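Local coordinates for protein argininosuccinate lyase (PDB 6RXA) that is a carbon-nitrogen lyase of the aspartase/fumarase superfamily, known as EDDS lyase, and probably cleaves argininosuccinate to fumarate and arginine, at residues F248-I259 / L335-V346. The protein carries 2 engineered substitutions. Sequence-based numbering, arbitrary orientation.
Sequences FLSGLSRLASEI and LIAATHAMTGVV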
loop_
_atom_site.group_PDB
_atom_site.type_symbol
_atom_site.label_atom_id
_atom_site.label_comp_id
_atom_site.label_asym_id
_atom_site.label_seq_id
_atom_site.Cartn_x
_atom_site.Cartn_y
_atom_site.Cartn_z
ATOM N N PHE A 248 1.493 -9.380 12.176
ATOM C CA PHE A 248 0.831 -9.967 13.331
ATOM C C PHE A 248 -0.687 -9.848 13.210
ATOM O O PHE A 248 -1.424 -10.827 13.384
ATOM C CB PHE A 248 1.326 -9.306 14.628
ATOM C CG PHE A 248 0.369 -9.489 15.766
ATOM C CD1 PHE A 248 0.146 -10.744 16.301
ATOM C CD2 PHE A 248 -0.368 -8.432 16.244
ATOM C CE1 PHE A 248 -0.771 -10.941 17.290
ATOM C CE2 PHE A 248 -1.289 -8.614 17.244
ATOM C CZ PHE A 248 -1.498 -9.862 17.782
ATOM N N LEU A 249 -1.174 -8.652 12.883
ATOM C CA LEU A 249 -2.617 -8.462 12.787
ATOM C C LEU A 249 -3.211 -9.255 11.635
ATOM O O LEU A 249 -4.386 -9.631 11.708
ATOM C CB LEU A 249 -2.980 -6.977 12.708
ATOM C CG LEU A 249 -2.926 -6.232 14.056
ATOM C CD1 LEU A 249 -2.998 -4.734 13.868
ATOM C CD2 LEU A 249 -4.069 -6.701 14.952
ATOM N N SER A 250 -2.439 -9.503 10.568
ATOM C CA SER A 250 -2.991 -10.307 9.482
ATOM C C SER A 250 -3.288 -11.723 9.962
ATOM O O SER A 250 -4.283 -12.324 9.536
ATOM C CB SER A 250 -2.090 -10.310 8.237
ATOM O OG SER A 250 -1.019 -11.230 8.362
ATOM N N GLY A 251 -2.472 -12.258 10.876
ATOM C CA GLY A 251 -2.768 -13.574 11.411
ATOM C C GLY A 251 -3.959 -13.549 12.338
ATOM O O GLY A 251 -4.713 -14.524 12.421
ATOM N N LEU A 252 -4.136 -12.431 13.045
ATOM C CA LEU A 252 -5.310 -12.222 13.884
ATOM C C LEU A 252 -6.572 -12.095 13.038
ATOM O O LEU A 252 -7.603 -12.691 13.372
ATOM C CB LEU A 252 -5.049 -11.005 14.782
ATOM C CG LEU A 252 -6.162 -10.654 15.762
ATOM C CD1 LEU A 252 -5.631 -9.998 17.024
ATOM C CD2 LEU A 252 -7.182 -9.753 15.109
ATOM N N SER A 253 -6.502 -11.378 11.913
ATOM C CA SER A 253 -7.619 -11.351 10.974
ATOM C C SER A 253 -7.975 -12.752 10.486
ATOM O O SER A 253 -9.157 -13.099 10.372
ATOM C CB SER A 253 -7.281 -10.440 9.792
ATOM O OG SER A 253 -8.283 -10.546 8.801
ATOM N N ARG A 254 -6.970 -13.568 10.185
ATOM C CA ARG A 254 -7.232 -14.906 9.673
ATOM C C ARG A 254 -7.932 -15.776 10.707
ATOM O O ARG A 254 -8.856 -16.529 10.370
ATOM C CB ARG A 254 -5.913 -15.532 9.210
ATOM C CG ARG A 254 -5.390 -14.869 7.947
ATOM C CD ARG A 254 -3.955 -15.252 7.609
ATOM N NE ARG A 254 -3.886 -16.578 7.039
ATOM C CZ ARG A 254 -2.752 -17.236 6.843
ATOM N NH1 ARG A 254 -1.590 -16.673 7.224
ATOM N NH2 ARG A 254 -2.792 -18.441 6.258
ATOM N N LEU A 255 -7.525 -15.680 11.973
ATOM C CA LEU A 255 -8.229 -16.413 13.019
ATOM C C LEU A 255 -9.645 -15.885 13.195
ATOM O O LEU A 255 -10.587 -16.667 13.347
ATOM C CB LEU A 255 -7.481 -16.321 14.346
ATOM C CG LEU A 255 -8.182 -17.014 15.510
ATOM C CD1 LEU A 255 -8.356 -18.506 15.257
ATOM C CD2 LEU A 255 -7.413 -16.793 16.812
ATOM N N ALA A 256 -9.810 -14.557 13.217
ATOM C CA ALA A 256 -11.152 -13.997 13.322
ATOM C C ALA A 256 -12.039 -14.483 12.181
ATOM O O ALA A 256 -13.202 -14.841 12.397
ATOM C CB ALA A 256 -11.071 -12.469 13.332
ATOM N N SER A 257 -11.513 -14.487 10.959
ATOM C CA SER A 257 -12.288 -14.967 9.818
ATOM C C SER A 257 -12.630 -16.445 9.974
ATOM O O SER A 257 -13.761 -16.863 9.688
ATOM C CB SER A 257 -11.505 -14.702 8.534
ATOM O OG SER A 257 -12.298 -14.868 7.375
ATOM N N GLU A 258 -11.671 -17.253 10.437
ATOM C CA GLU A 258 -11.917 -18.676 10.648
ATOM C C GLU A 258 -13.081 -18.884 11.602
ATOM O O GLU A 258 -13.994 -19.671 11.330
ATOM C CB GLU A 258 -10.667 -19.336 11.234
ATOM C CG GLU A 258 -10.712 -20.857 11.180
ATOM C CD GLU A 258 -9.978 -21.417 9.977
ATOM O OE1 GLU A 258 -8.789 -21.061 9.803
ATOM O OE2 GLU A 258 -10.590 -22.223 9.216
ATOM N N ILE A 259 -13.053 -18.174 12.731
ATOM C CA ILE A 259 -14.103 -18.286 13.744
ATOM C C ILE A 259 -15.425 -17.757 13.198
ATOM O O ILE A 259 -16.494 -18.303 13.487
ATOM C CB ILE A 259 -13.679 -17.579 15.045
ATOM C CG1 ILE A 259 -12.472 -18.291 15.664
ATOM C CG2 ILE A 259 -14.847 -17.538 16.017
ATOM C CD1 ILE A 259 -11.873 -17.574 16.867
ATOM N N LEU A 335 -4.519 -1.937 17.594
ATOM C CA LEU A 335 -3.928 -3.264 17.681
ATOM C C LEU A 335 -4.171 -3.876 19.046
ATOM O O LEU A 335 -4.527 -5.055 19.148
ATOM C CB LEU A 335 -2.428 -3.179 17.387
ATOM C CG LEU A 335 -1.648 -4.489 17.489
ATOM C CD1 LEU A 335 -0.405 -4.429 16.586
ATOM C CD2 LEU A 335 -1.216 -4.816 18.917
ATOM N N ILE A 336 -4.000 -3.086 20.111
ATOM C CA ILE A 336 -4.165 -3.618 21.457
ATOM C C ILE A 336 -5.618 -4.007 21.694
ATOM O O ILE A 336 -5.908 -5.065 22.262
ATOM C CB ILE A 336 -3.650 -2.608 22.505
ATOM C CG1 ILE A 336 -2.141 -2.360 22.347
ATOM C CG2 ILE A 336 -3.990 -3.111 23.900
ATOM C CD1 ILE A 336 -1.251 -3.536 22.671
ATOM N N ALA A 337 -6.553 -3.170 21.250
ATOM C CA ALA A 337 -7.970 -3.475 21.406
ATOM C C ALA A 337 -8.335 -4.766 20.684
ATOM O O ALA A 337 -9.039 -5.616 21.238
ATOM C CB ALA A 337 -8.805 -2.305 20.894
ATOM N N ALA A 338 -7.863 -4.928 19.445
ATOM C CA ALA A 338 -8.160 -6.141 18.697
ATOM C C ALA A 338 -7.516 -7.353 19.344
ATOM O O ALA A 338 -8.123 -8.434 19.387
ATOM C CB ALA A 338 -7.671 -5.991 17.262
ATOM N N THR A 339 -6.281 -7.210 19.833
ATOM C CA THR A 339 -5.612 -8.342 20.473
ATOM C C THR A 339 -6.337 -8.766 21.738
ATOM O O THR A 339 -6.523 -9.960 21.986
ATOM C CB THR A 339 -4.154 -7.989 20.774
ATOM O OG1 THR A 339 -3.481 -7.643 19.555
ATOM C CG2 THR A 339 -3.437 -9.161 21.401
ATOM N N HIS A 340 -6.737 -7.798 22.568
ATOM C CA HIS A 340 -7.512 -8.104 23.760
ATOM C C HIS A 340 -8.848 -8.736 23.404
ATOM O O HIS A 340 -9.260 -9.730 24.011
ATOM C CB HIS A 340 -7.732 -6.823 24.558
ATOM C CG HIS A 340 -6.514 -6.341 25.273
ATOM N ND1 HIS A 340 -6.417 -5.066 25.793
ATOM C CD2 HIS A 340 -5.351 -6.961 25.583
ATOM C CE1 HIS A 340 -5.247 -4.924 26.391
ATOM N NE2 HIS A 340 -4.581 -6.060 26.278
ATOM N N ALA A 341 -9.535 -8.194 22.395
ATOM C CA ALA A 341 -10.820 -8.761 21.995
ATOM C C ALA A 341 -10.664 -10.216 21.568
ATOM O O ALA A 341 -11.450 -11.082 21.966
ATOM C CB ALA A 341 -11.431 -7.926 20.866
ATOM N N MET A 342 -9.652 -10.507 20.744
ATOM C CA MET A 342 -9.476 -11.876 20.257
ATOM C C MET A 342 -8.998 -12.811 21.366
ATOM O O MET A 342 -9.326 -14.004 21.352
ATOM C CB MET A 342 -8.553 -11.884 19.041
ATOM C CG MET A 342 -9.187 -11.271 17.799
ATOM S SD MET A 342 -10.733 -12.096 17.309
ATOM C CE MET A 342 -10.122 -13.763 17.029
ATOM N N THR A 343 -8.267 -12.280 22.353
ATOM C CA THR A 343 -7.921 -13.059 23.541
ATOM C C THR A 343 -9.187 -13.533 24.241
ATOM O O THR A 343 -9.325 -14.718 24.568
ATOM C CB THR A 343 -7.068 -12.201 24.487
ATOM O OG1 THR A 343 -5.848 -11.817 23.830
ATOM C CG2 THR A 343 -6.721 -12.942 25.793
ATOM N N GLY A 344 -10.145 -12.620 24.439
ATOM C CA GLY A 344 -11.395 -12.991 25.083
ATOM C C GLY A 344 -12.277 -13.876 24.218
ATOM O O GLY A 344 -12.929 -14.792 24.721
ATOM N N VAL A 345 -12.311 -13.614 22.906
ATOM C CA VAL A 345 -13.047 -14.483 21.988
ATOM C C VAL A 345 -12.571 -15.924 22.120
ATOM O O VAL A 345 -13.374 -16.866 22.195
ATOM C CB VAL A 345 -12.906 -13.981 20.539
ATOM C CG1 VAL A 345 -13.323 -15.085 19.565
ATOM C CG2 VAL A 345 -13.742 -12.747 20.320
ATOM N N VAL A 346 -11.250 -16.120 22.087
ATOM C CA VAL A 346 -10.694 -17.468 22.143
ATOM C C VAL A 346 -10.986 -18.102 23.495
ATOM O O VAL A 346 -11.471 -19.238 23.583
ATOM C CB VAL A 346 -9.184 -17.447 21.827
ATOM C CG1 VAL A 346 -8.546 -18.774 22.212
ATOM C CG2 VAL A 346 -8.944 -17.104 20.358
#
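Phe248 meets helix 329-348 with the edge of its ring: Thr339 OG1 lies in the ring plane, 3.3 Å from Phe248 CE2, and Leu335 CD1 sits near that plane beside CD2. Val135 of helix 112-147 and Leu179 and Tyr186 of helix 168-193 also pack on this phenylalanine. The threonine hydroxyl donates back to its own helix, from Thr339 OG1 to Leu335 O (2.8 Å), arriving from above the carbonyl plane, while Thr339 N reaches the same oxygen from the opposite face. Beside the ring, Leu249 CD1 and Leu335 CD1 touch at 3.8 Å.

Further along, Met342 is a knob in a hole formed by Leu252, Leu255, Ala256 and Ile259. Bends at chi2 (-58°) and chi3 fold its chain: Met342 CG lies 3.7 Å from Leu252 CD2, Met342 SD rests 4.0 Å from Ala256 CB, and Met342 CE meets Ile259 CD1 tip to tip. The Ile259 and Val345 side chains slide past each other in opposite directions, Ile259 CD1 lying 3.9 Å from Val345 CG1, and the Leu255 side chain crosses that of Val346 at about a right angle, CD2 against CG2.

Segments 248-259 and 335-346, running at 37° to each other with axes 11.0 Å apart at closest approach, thus join inside the long helical bundle of the aspartase/fumarase fold. Arg254, off this seam, makes a cation-pi contact with Tyr318 of the second subunit. Across the buried seam, cohesion rests on dispersion and shape fit, and the threonine hydroxyl that borders the aromatic edge has its proton already committed to a backbone carbonyl.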